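Local coordinates for flagellar biosynthetic protein FlhB (Shewanella putrefaciens CN-32, PDB 6Z0W) that is probably required to form the rod of the flagellar basal body and may belong to the apparatus that exports flagellin, at residues A10-A15 with E55-Y60; D16-N21 with I62-A67. One frame throughout, in Å; residues are numbered along the deposited sequence.

Interaction 1: residues A10-A15 with E55-Y60; sequences AEVPNA and EVAREY
Behind Val12 and Pro13, which press on Val56, Ala57 and Tyr60 at the end of helix 47-59, the 3-10 turn 12-14 is closed by a backbone hydrogen bond of 2.8 Å from Asn14 N to Glu11 O. Asn14 also reaches back with its side chain: ND2 donates to Glu11 OE1 at 3.0 Å, with the acceptor close to the amide plane, while the carboxylate is met from above, 43° out of its plane. The other oxygen, Glu11 OE2, forms a salt bridge with Arg7.

No hydrogen bond crosses to the helix. Pro13 instead lies over one face of the Tyr60 ring. Its CB stands 3.8 Å from the ring centroid and 14° off the normal, a CH-pi contact, and Pro13 CG covers the CZ and CE2 side. One turn back, Val56 CG1, anti to its backbone N (chi1 172°), meets Val12 CG1 at 3.7 Å and has Pro13 CD at 4.1 Å. Val12 CG1 also reaches Ala57 CB, at 4.3 Å, and Val12 touches Ala43 of strand 40-46. Tyr60, the first residue past the helical conformation, still gives its N-H to Val56 O. The join between loop and helix end therefore rests on dispersion and CH-pi contact, while polar groups of the turn pair away from the interface: among themselves, with Arg7, and with Lys30, which bonds Asn14 O.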
loop_
_atom_site.group_PDB
_atom_site.type_symbol
_atom_site.label_atom_id
_atom_site.label_comp_id
_atom_site.label_asym_id
_atom_site.label_seq_id
_atom_site.Cartn_x
_atom_site.Cartn_y
_atom_site.Cartn_z
ATOM N N ALA A 10 0.509 -13.913 -7.183
ATOM C CA ALA A 10 -0.736 -14.219 -7.886
ATOM C C ALA A 10 -1.914 -13.371 -7.435
ATOM O O ALA A 10 -2.948 -13.390 -8.112
ATOM C CB ALA A 10 -1.077 -15.701 -7.710
ATOM N N GLU A 11 -1.805 -12.647 -6.311
ATOM C CA GLU A 11 -2.925 -11.866 -5.780
ATOM C C GLU A 11 -2.921 -10.413 -6.225
ATOM O O GLU A 11 -3.972 -9.761 -6.160
ATOM C CB GLU A 11 -2.927 -11.874 -4.243
ATOM C CG GLU A 11 -3.362 -13.171 -3.583
ATOM C CD GLU A 11 -4.777 -13.561 -3.957
ATOM O OE1 GLU A 11 -5.621 -12.648 -4.106
ATOM O OE2 GLU A 11 -5.031 -14.777 -4.131
ATOM N N VAL A 12 -1.773 -9.894 -6.649
ATOM C CA VAL A 12 -1.586 -8.497 -7.044
ATOM C C VAL A 12 -2.617 -8.042 -8.082
ATOM O O VAL A 12 -3.071 -6.886 -7.999
ATOM C CB VAL A 12 -0.146 -8.252 -7.548
ATOM C CG1 VAL A 12 0.015 -6.848 -8.041
ATOM C CG2 VAL A 12 0.866 -8.453 -6.431
ATOM N N PRO A 13 -3.025 -8.877 -9.058
ATOM C CA PRO A 13 -4.111 -8.456 -9.963
ATOM C C PRO A 13 -5.407 -8.051 -9.260
ATOM O O PRO A 13 -6.225 -7.345 -9.870
ATOM C CB PRO A 13 -4.329 -9.692 -10.853
ATOM C CG PRO A 13 -2.957 -10.364 -10.876
ATOM C CD PRO A 13 -2.449 -10.179 -9.481
ATOM N N ASN A 14 -5.641 -8.475 -8.020
ATOM C CA ASN A 14 -6.890 -8.117 -7.351
ATOM C C ASN A 14 -6.770 -6.829 -6.531
ATOM O O ASN A 14 -7.750 -6.409 -5.928
ATOM C CB ASN A 14 -7.363 -9.261 -6.452
ATOM C CG ASN A 14 -7.488 -10.568 -7.197
ATOM O OD1 ASN A 14 -7.912 -10.600 -8.350
ATOM N ND2 ASN A 14 -7.056 -11.649 -6.566
ATOM N N ALA A 15 -5.614 -6.182 -6.534
ATOM C CA ALA A 15 -5.393 -5.001 -5.721
ATOM C C ALA A 15 -6.198 -3.821 -6.259
ATOM O O ALA A 15 -6.403 -3.684 -7.463
ATOM C CB ALA A 15 -3.899 -4.634 -5.715
ATOM N N GLU A 55 5.564 -4.120 -11.259
ATOM C CA GLU A 55 5.458 -4.489 -12.667
ATOM C C GLU A 55 4.154 -5.242 -12.947
ATOM O O GLU A 55 3.510 -4.999 -13.979
ATOM C CB GLU A 55 6.686 -5.283 -13.105
ATOM C CG GLU A 55 6.560 -6.786 -13.041
ATOM C CD GLU A 55 7.773 -7.506 -13.637
ATOM O OE1 GLU A 55 8.775 -6.830 -14.002
ATOM O OE2 GLU A 55 7.722 -8.757 -13.715
ATOM N N VAL A 56 3.708 -6.110 -12.019
ATOM C CA VAL A 56 2.433 -6.808 -12.214
ATOM C C VAL A 56 1.284 -5.820 -12.149
ATOM O O VAL A 56 0.377 -5.846 -12.983
ATOM C CB VAL A 56 2.248 -7.947 -11.183
ATOM C CG1 VAL A 56 0.826 -8.542 -11.258
ATOM C CG2 VAL A 56 3.289 -9.026 -11.385
ATOM N N ALA A 57 1.322 -4.909 -11.178
ATOM C CA ALA A 57 0.275 -3.902 -11.074
ATOM C C ALA A 57 0.156 -3.075 -12.354
ATOM O O ALA A 57 -0.958 -2.787 -12.811
ATOM C CB ALA A 57 0.552 -3.000 -9.875
ATOM N N ARG A 58 1.290 -2.678 -12.940
ATOM C CA ARG A 58 1.237 -1.885 -14.163
ATOM C C ARG A 58 0.719 -2.709 -15.335
ATOM O O ARG A 58 -0.016 -2.196 -16.187
ATOM C CB ARG A 58 2.611 -1.310 -14.502
ATOM C CG ARG A 58 2.538 -0.211 -15.577
ATOM C CD ARG A 58 3.507 -0.392 -16.763
ATOM N NE ARG A 58 3.275 0.597 -17.833
ATOM C CZ ARG A 58 2.722 0.311 -19.012
ATOM N NH1 ARG A 58 2.346 -0.930 -19.276
ATOM N NH2 ARG A 58 2.546 1.257 -19.933
ATOM N N GLU A 59 1.132 -3.970 -15.416
ATOM C CA GLU A 59 0.554 -4.869 -16.404
ATOM C C GLU A 59 -0.977 -4.888 -16.316
ATOM O O GLU A 59 -1.660 -4.853 -17.348
ATOM C CB GLU A 59 1.147 -6.266 -16.226
ATOM C CG GLU A 59 0.780 -7.243 -17.305
ATOM C CD GLU A 59 1.417 -6.924 -18.651
ATOM O OE1 GLU A 59 2.540 -6.359 -18.665
ATOM O OE2 GLU A 59 0.794 -7.255 -19.695
ATOM N N TYR A 60 -1.539 -4.895 -15.094
ATOM C CA TYR A 60 -2.986 -4.985 -14.896
ATOM C C TYR A 60 -3.660 -3.620 -14.757
ATOM O O TYR A 60 -4.843 -3.558 -14.389
ATOM C CB TYR A 60 -3.304 -5.861 -13.675
ATOM C CG TYR A 60 -3.242 -7.351 -13.994
ATOM C CD1 TYR A 60 -4.409 -8.073 -14.247
ATOM C CD2 TYR A 60 -2.027 -8.011 -14.085
ATOM C CE1 TYR A 60 -4.359 -9.428 -14.547
ATOM C CE2 TYR A 60 -1.959 -9.365 -14.381
ATOM C CZ TYR A 60 -3.144 -10.067 -14.614
ATOM O OH TYR A 60 -3.138 -11.412 -14.926
#

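Interaction 2: residues D16-N21 with I62-A67; sequences DVIVVN and IAIVSA
Strands 17-20 and 64-66 are parallel neighbours inside the mixed sheet of this cytoplasmic domain, pairing Ile18 with Ile64, Val19 with Val65 and Val20 with Ser66. Ile18 N donates to Ala63 O at 2.9 Å, and Ile18 O receives Val65 N at 2.8 Å, nearly along the C=O axis. Val20 N then bonds Val65 O. A longer, more bent bond of 3.2 Å runs from Ala67 N to Val20 O just before helix 68-77.

On one face Ile18 and Ile64 lie side by side, Ile18 CG1 4.1 Å from Ile64 CG1. Val20 CG1 touches Ile64 CG2 at 3.8 Å. Helix 47-59 packs on this side, with Ile53 and Ala57 against Ile18. On the face that carries Val19 and Val65, Val65 CG1 meets Val17 CG2 at 4.0 Å, the two side chains crossing at about a right angle where helix 89-100 packs, Val99 against Val17 and Val95 against Val65.

Asn21 begins an Asn-Pro-Glu-His sequence corresponding to the Asn-Pro-Thr-His self-cleavage motif of FlhB proteins; as in relatives, the chain probably breaks after it. Ser66 OG, anti to its backbone N (chi1 177°), donates to Asn21 OD1 at 2.6 Å from well above the amide carbonyl plane, 74° out of it. Toward the start of the pair, Asp16 and Val17 both face Val29 in a classic beta bulge, and a water bridges the strands, accepting from Ala63 N at 3.0 Å and donating to Asp16 O.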
loop_
_atom_site.group_PDB
_atom_site.type_symbol
_atom_site.label_atom_id
_atom_site.label_comp_id
_atom_site.label_asym_id
_atom_site.label_seq_id
_atom_site.Cartn_x
_atom_site.Cartn_y
_atom_site.Cartn_z
ATOM N N ASP A 16 -6.578 -2.912 -5.363
ATOM C CA ASP A 16 -7.114 -1.636 -5.825
ATOM C C ASP A 16 -6.031 -0.587 -6.051
ATOM O O ASP A 16 -6.218 0.312 -6.878
ATOM C CB ASP A 16 -8.138 -1.121 -4.820
ATOM C CG ASP A 16 -9.420 -1.915 -4.867
ATOM O OD1 ASP A 16 -9.955 -2.036 -5.981
ATOM O OD2 ASP A 16 -9.859 -2.447 -3.821
ATOM N N VAL A 17 -4.904 -0.683 -5.346
ATOM C CA VAL A 17 -3.843 0.316 -5.438
ATOM C C VAL A 17 -2.576 -0.327 -4.909
ATOM O O VAL A 17 -2.633 -1.259 -4.100
ATOM C CB VAL A 17 -4.213 1.603 -4.653
ATOM C CG1 VAL A 17 -4.120 1.355 -3.151
ATOM C CG2 VAL A 17 -3.305 2.782 -5.050
ATOM N N ILE A 18 -1.427 0.134 -5.411
ATOM C CA ILE A 18 -0.113 -0.126 -4.817
ATOM C C ILE A 18 0.403 1.193 -4.274
ATOM O O ILE A 18 0.562 2.158 -5.029
ATOM C CB ILE A 18 0.902 -0.691 -5.822
ATOM C CG1 ILE A 18 0.264 -1.679 -6.785
ATOM C CG2 ILE A 18 2.126 -1.284 -5.089
ATOM C CD1 ILE A 18 -0.237 -2.945 -6.170
ATOM N N VAL A 19 0.655 1.244 -2.973
ATOM C CA VAL A 19 1.311 2.379 -2.338
ATOM C C VAL A 19 2.787 2.064 -2.259
ATOM O O VAL A 19 3.181 0.999 -1.752
ATOM C CB VAL A 19 0.736 2.643 -0.944
ATOM C CG1 VAL A 19 1.360 3.917 -0.336
ATOM C CG2 VAL A 19 -0.797 2.727 -1.044
ATOM N N VAL A 20 3.611 2.967 -2.773
ATOM C CA VAL A 20 5.034 2.685 -2.859
ATOM C C VAL A 20 5.842 3.794 -2.224
ATOM O O VAL A 20 5.358 4.912 -2.016
ATOM C CB VAL A 20 5.550 2.471 -4.312
ATOM C CG1 VAL A 20 4.911 1.289 -4.925
ATOM C CG2 VAL A 20 5.355 3.721 -5.139
ATOM N N ASN A 21 7.048 3.378 -1.808
ATOM C CA ASN A 21 8.347 4.062 -1.719
ATOM C C ASN A 21 9.177 3.673 -0.498
ATOM O O ASN A 21 10.278 3.129 -0.698
ATOM C CB ASN A 21 8.239 5.559 -1.778
ATOM C CG ASN A 21 8.539 6.066 -3.161
ATOM O OD1 ASN A 21 7.739 5.950 -4.090
ATOM N ND2 ASN A 21 9.752 6.593 -3.324
ATOM N N ILE A 62 -3.246 -1.296 -12.580
ATOM C CA ILE A 62 -3.582 -0.985 -11.198
ATOM C C ILE A 62 -2.793 0.247 -10.776
ATOM O O ILE A 62 -1.560 0.286 -10.919
ATOM C CB ILE A 62 -3.318 -2.186 -10.280
ATOM C CG1 ILE A 62 -4.336 -3.290 -10.608
ATOM C CG2 ILE A 62 -3.386 -1.765 -8.792
ATOM C CD1 ILE A 62 -4.066 -4.622 -9.989
ATOM N N ALA A 63 -3.505 1.260 -10.266
ATOM C CA ALA A 63 -2.865 2.517 -9.884
ATOM C C ALA A 63 -1.726 2.288 -8.883
ATOM O O ALA A 63 -1.860 1.549 -7.905
ATOM C CB ALA A 63 -3.891 3.479 -9.292
ATOM N N ILE A 64 -0.592 2.901 -9.156
ATOM C CA ILE A 64 0.558 2.882 -8.271
ATOM C C ILE A 64 0.766 4.317 -7.810
ATOM O O ILE A 64 0.923 5.219 -8.642
ATOM C CB ILE A 64 1.812 2.372 -8.990
ATOM C CG1 ILE A 64 1.574 0.971 -9.576
ATOM C CG2 ILE A 64 3.002 2.449 -8.036
ATOM C CD1 ILE A 64 2.663 0.524 -10.534
ATOM N N VAL A 65 0.743 4.560 -6.505
ATOM C CA VAL A 65 0.888 5.933 -6.033
ATOM C C VAL A 65 2.007 5.983 -5.009
ATOM O O VAL A 65 2.174 5.056 -4.209
ATOM C CB VAL A 65 -0.429 6.516 -5.477
ATOM C CG1 VAL A 65 -1.595 6.138 -6.396
ATOM C CG2 VAL A 65 -0.707 6.029 -4.084
ATOM N N SER A 66 2.804 7.051 -5.069
ATOM C CA SER A 66 3.925 7.231 -4.162
ATOM C C SER A 66 3.485 8.112 -2.999
ATOM O O SER A 66 3.215 9.308 -3.181
ATOM C CB SER A 66 5.132 7.845 -4.857
ATOM O OG SER A 66 6.145 8.045 -3.883
ATOM N N ALA A 67 3.456 7.518 -1.805
ATOM C CA ALA A 67 3.312 8.257 -0.551
ATOM C C ALA A 67 4.221 7.564 0.457
ATOM O O ALA A 67 3.778 6.678 1.190
ATOM C CB ALA A 67 1.851 8.288 -0.082
HETATM O O HOH W 1 -6.292 0.560 -9.353
#

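How the interactions relate
The two contacts have centres about 11 Å apart and alternate along the chain: 10-15 leads directly into 16-21, and 55-60 is followed closely by 62-67. Between the two halves come strands 25-30 and 40-46 and most of helix 47-59. This helix is the crossover from strand 40-46 to the parallel strand 64-66; loop 10-15 meets its end in interaction 1, and it covers the strands of interaction 2. They also touch: Ile62 N probably bonds Ala57 O at 2.7 Å, Ile62 CD1 packs on the carbonyls of Val12 and Pro13, and Ala57 CB lies on Ile18 CG1. Strand 17-20 of this cytoplasmic domain leads to Asn21, first residue of the probable cleavage motif.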